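PDB 7CMA: A151R from African swine fever virus Georgia 2007/1, which binds zinc and is a non-structural viral protein of unestablished biochemical function, possibly an oxygenase. Local coordinates for residues A[52-57]-A[61-66]. Numbering follows the deposited sequence.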
ATOM      1  N   TYR A  52      -5.270 -26.241 -21.240  1.00 53.41           N
ATOM      2  CA  TYR A  52      -6.362 -25.800 -20.335  1.00 56.67           C
ATOM      3  C   TYR A  52      -7.357 -26.951 -20.157  1.00 55.68           C
ATOM      4  O   TYR A  52      -8.099 -27.248 -21.114  1.00 48.23           O
ATOM      5  CB  TYR A  52      -7.038 -24.545 -20.894  1.00 55.40           C
ATOM      6  CG  TYR A  52      -8.217 -24.045 -20.096  1.00 61.30           C
ATOM      7  CD1 TYR A  52      -8.095 -23.764 -18.744  1.00 56.86           C
ATOM      8  CD2 TYR A  52      -9.429 -23.768 -20.708  1.00 56.37           C
ATOM      9  CE1 TYR A  52      -9.163 -23.273 -18.010  1.00 57.48           C
ATOM     10  CE2 TYR A  52     -10.507 -23.278 -19.987  1.00 57.69           C
ATOM     11  CZ  TYR A  52     -10.374 -23.030 -18.633  1.00 60.61           C
ATOM     12  OH  TYR A  52     -11.420 -22.525 -17.916  1.00 63.91           O
ATOM     13  N   PHE A  53      -7.232 -27.673 -19.036  1.00 56.44           N
ATOM     14  CA  PHE A  53      -8.139 -28.773 -18.611  1.00 49.62           C
ATOM     15  C   PHE A  53      -9.290 -28.188 -17.790  1.00 53.91           C
ATOM     16  O   PHE A  53      -9.024 -27.514 -16.775  1.00 49.98           O
ATOM     17  CB  PHE A  53      -7.384 -29.818 -17.786  1.00 43.98           C
ATOM     18  CG  PHE A  53      -6.087 -30.293 -18.387  1.00 49.22           C
ATOM     19  CD1 PHE A  53      -6.074 -31.284 -19.359  1.00 48.70           C
ATOM     20  CD2 PHE A  53      -4.873 -29.804 -17.930  1.00 52.66           C
ATOM     21  CE1 PHE A  53      -4.876 -31.736 -19.893  1.00 53.96           C
ATOM     22  CE2 PHE A  53      -3.678 -30.242 -18.483  1.00 47.23           C
ATOM     23  CZ  PHE A  53      -3.683 -31.191 -19.477  1.00 47.81           C
ATOM     24  N   THR A  54     -10.527 -28.480 -18.192  1.00 51.27           N
ATOM     25  CA  THR A  54     -11.743 -28.133 -17.411  1.00 56.27           C
ATOM     26  C   THR A  54     -12.343 -29.415 -16.825  1.00 56.33           C
ATOM     27  O   THR A  54     -12.322 -30.446 -17.528  1.00 55.59           O
ATOM     28  CB  THR A  54     -12.734 -27.353 -18.281  1.00 58.20           C
ATOM     29  OG1 THR A  54     -12.098 -26.130 -18.656  1.00 55.53           O
ATOM     30  CG2 THR A  54     -14.043 -27.061 -17.579  1.00 68.47           C
ATOM     31  N   PHE A  55     -12.722 -29.381 -15.542  1.00 51.26           N
ATOM     32  CA  PHE A  55     -13.230 -30.543 -14.766  1.00 47.35           C
ATOM     33  C   PHE A  55     -14.707 -30.315 -14.413  1.00 53.96           C
ATOM     34  O   PHE A  55     -15.140 -29.153 -14.367  1.00 53.05           O
ATOM     35  CB  PHE A  55     -12.388 -30.758 -13.506  1.00 48.92           C
ATOM     36  CG  PHE A  55     -10.906 -30.901 -13.746  1.00 58.70           C
ATOM     37  CD1 PHE A  55     -10.381 -32.056 -14.311  1.00 62.73           C
ATOM     38  CD2 PHE A  55     -10.025 -29.902 -13.359  1.00 59.87           C
ATOM     39  CE1 PHE A  55      -9.013 -32.198 -14.494  1.00 59.18           C
ATOM     40  CE2 PHE A  55      -8.660 -30.046 -13.548  1.00 56.81           C
ATOM     41  CZ  PHE A  55      -8.156 -31.192 -14.117  1.00 59.66           C
ATOM     42  N   ASN A  56     -15.440 -31.397 -14.129  1.00 58.85           N
ATOM     43  CA  ASN A  56     -16.816 -31.321 -13.565  1.00 65.55           C
ATOM     44  C   ASN A  56     -16.750 -31.541 -12.047  1.00 65.47           C
ATOM     45  O   ASN A  56     -15.625 -31.590 -11.504  1.00 58.01           O
ATOM     46  CB  ASN A  56     -17.777 -32.295 -14.259  1.00 64.96           C
ATOM     47  CG  ASN A  56     -17.449 -33.757 -14.032  1.00 67.10           C
ATOM     48  OD1 ASN A  56     -16.612 -34.099 -13.196  1.00 68.14           O
ATOM     49  ND2 ASN A  56     -18.105 -34.629 -14.779  1.00 67.21           N
ATOM     50  N   ASP A  57     -17.905 -31.480 -11.378  1.00 71.62           N
ATOM     51  CA  ASP A  57     -18.022 -31.569  -9.898  1.00 73.77           C
ATOM     52  C   ASP A  57     -17.549 -32.955  -9.439  1.00 76.45           C
ATOM     53  O   ASP A  57     -17.164 -33.080  -8.260  1.00 87.87           O
ATOM     54  CB  ASP A  57     -19.452 -31.277  -9.440  1.00 74.78           C
ATOM     55  CG  ASP A  57     -20.479 -32.251  -9.990  1.00 88.59           C
ATOM     56  OD1 ASP A  57     -20.538 -32.403 -11.227  1.00 91.23           O
ATOM     57  OD2 ASP A  57     -21.200 -32.861  -9.177  1.00111.68           O
ATOM     58  N   LEU A  61     -12.149 -34.966 -16.116  1.00 69.60           N
ATOM     59  CA  LEU A  61     -11.705 -34.183 -17.302  1.00 78.50           C
ATOM     60  C   LEU A  61     -12.840 -34.137 -18.324  1.00 63.38           C
ATOM     61  O   LEU A  61     -13.217 -35.206 -18.827  1.00 66.54           O
ATOM     62  CB  LEU A  61     -10.456 -34.830 -17.903  1.00 87.12           C
ATOM     63  CG  LEU A  61      -9.165 -34.589 -17.128  1.00 95.66           C
ATOM     64  CD1 LEU A  61      -8.706 -35.866 -16.439  1.00104.41           C
ATOM     65  CD2 LEU A  61      -8.078 -34.045 -18.042  1.00 94.01           C
ATOM     66  N   ILE A  62     -13.384 -32.945 -18.571  1.00 64.41           N
ATOM     67  CA  ILE A  62     -14.576 -32.725 -19.443  1.00 71.97           C
ATOM     68  C   ILE A  62     -14.124 -31.991 -20.713  1.00 73.17           C
ATOM     69  O   ILE A  62     -14.833 -32.098 -21.738  1.00 64.23           O
ATOM     70  CB  ILE A  62     -15.677 -31.957 -18.674  1.00 77.56           C
ATOM     71  CG1 ILE A  62     -16.999 -32.730 -18.655  1.00 84.54           C
ATOM     72  CG2 ILE A  62     -15.858 -30.549 -19.224  1.00 79.01           C
ATOM     73  CD1 ILE A  62     -18.170 -31.934 -18.122  1.00 89.81           C
ATOM     74  N   SER A  63     -12.912 -31.420 -20.689  1.00 66.60           N
ATOM     75  CA  SER A  63     -12.329 -30.638 -21.813  1.00 68.37           C
ATOM     76  C   SER A  63     -10.797 -30.634 -21.718  1.00 66.72           C
ATOM     77  O   SER A  63     -10.264 -30.694 -20.591  1.00 64.32           O
ATOM     78  CB  SER A  63     -12.885 -29.233 -21.841  1.00 73.53           C
ATOM     79  OG  SER A  63     -11.872 -28.276 -21.557  1.00 76.86           O
ATOM     80  N   LYS A  64     -10.124 -30.532 -22.866  1.00 57.43           N
ATOM     81  CA  LYS A  64      -8.656 -30.322 -22.974  1.00 63.35           C
ATOM     82  C   LYS A  64      -8.374 -29.431 -24.186  1.00 63.95           C
ATOM     83  O   LYS A  64      -8.689 -29.854 -25.312  1.00 58.38           O
ATOM     84  CB  LYS A  64      -7.936 -31.668 -23.103  1.00 67.19           C
ATOM     85  CG  LYS A  64      -6.420 -31.586 -23.227  1.00 80.36           C
ATOM     86  CD  LYS A  64      -5.801 -32.787 -23.917  1.00 77.31           C
ATOM     87  CE  LYS A  64      -4.418 -33.120 -23.401  1.00 72.45           C
ATOM     88  NZ  LYS A  64      -3.419 -33.163 -24.495  1.00 68.27           N
ATOM     89  N   GLU A  65      -7.849 -28.226 -23.952  1.00 59.41           N
ATOM     90  CA  GLU A  65      -7.635 -27.214 -25.017  1.00 60.45           C
ATOM     91  C   GLU A  65      -6.148 -26.863 -25.092  1.00 59.27           C
ATOM     92  O   GLU A  65      -5.600 -26.378 -24.081  1.00 62.34           O
ATOM     93  CB  GLU A  65      -8.484 -25.972 -24.745  1.00 58.02           C
ATOM     94  CG  GLU A  65      -8.516 -25.000 -25.907  1.00 65.99           C
ATOM     95  CD  GLU A  65      -9.209 -23.683 -25.606  1.00 66.70           C
ATOM     96  OE1 GLU A  65      -8.745 -22.645 -26.115  1.00 62.38           O
ATOM     97  OE2 GLU A  65     -10.190 -23.695 -24.833  1.00 58.37           O
ATOM     98  N   ASP A  66      -5.521 -27.110 -26.243  1.00 56.34           N
ATOM     99  CA  ASP A  66      -4.153 -26.618 -26.541  1.00 62.35           C
ATOM    100  C   ASP A  66      -4.226 -25.108 -26.775  1.00 60.23           C
ATOM    101  O   ASP A  66      -4.885 -24.696 -27.748  1.00 58.90           O
ATOM    102  CB  ASP A  66      -3.540 -27.346 -27.738  1.00 61.25           C
ATOM    103  CG  ASP A  66      -2.025 -27.282 -27.755  1.00 62.68           C
ATOM    104  OD1 ASP A  66      -1.471 -26.416 -27.049  1.00 57.61           O
ATOM    105  OD2 ASP A  66      -1.411 -28.149 -28.407  1.00 72.70           O
TER
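Thr-54 O accepts two backbone donors, and this shared acceptor identifies a classic beta bulge in the hairpin of strands 49-55 and 61-66. Ile-62 N makes the stronger bond, at 2.9 Å from Thr-54 O, nearly straight at hydrogen (171°) and in the carbonyl plane. Ser-63 N adds a weak one, bent to 136°. The extra residue shifts the register by one, pairing Thr-54 with Ser-63 but Phe-55 with Leu-61. Beyond the bulge the antiparallel pairing continues: Thr-54 N lies a longer 3.3 Å from Ser-63 O, above its carbonyl plane, and Tyr-52 and Glu-65 exchange two backbone bonds, with Tyr-52 N 2.9 Å from Glu-65 O.

Apolar contacts gather on the face bearing Phe-53, Phe-55, Leu-61 and Lys-64. Leu-61 serves both rings obliquely, its CG lying 3.6 Å from Phe-55 CE1 and its CD2 3.7 Å from Phe-53 CD1. With CG beside the backbone N and anti to the carbonyl carbon (chi1 -54°), the Phe-55 side chain is carried alongside that of Leu-61. The aliphatic part of Lys-64 flanks Phe-53 likewise. Strand 61-66 is outermost in its sheet within the chain, while Phe-53 and Phe-55 also bond through their backbones to Glu-42 and Val-40 of strand 38-46. Near the turn, Asn-56 OD1 accepts a hydrogen bond from Asp-60 N, and Asn-56 CB touches Ile-62 CD1 at 3.9 Å.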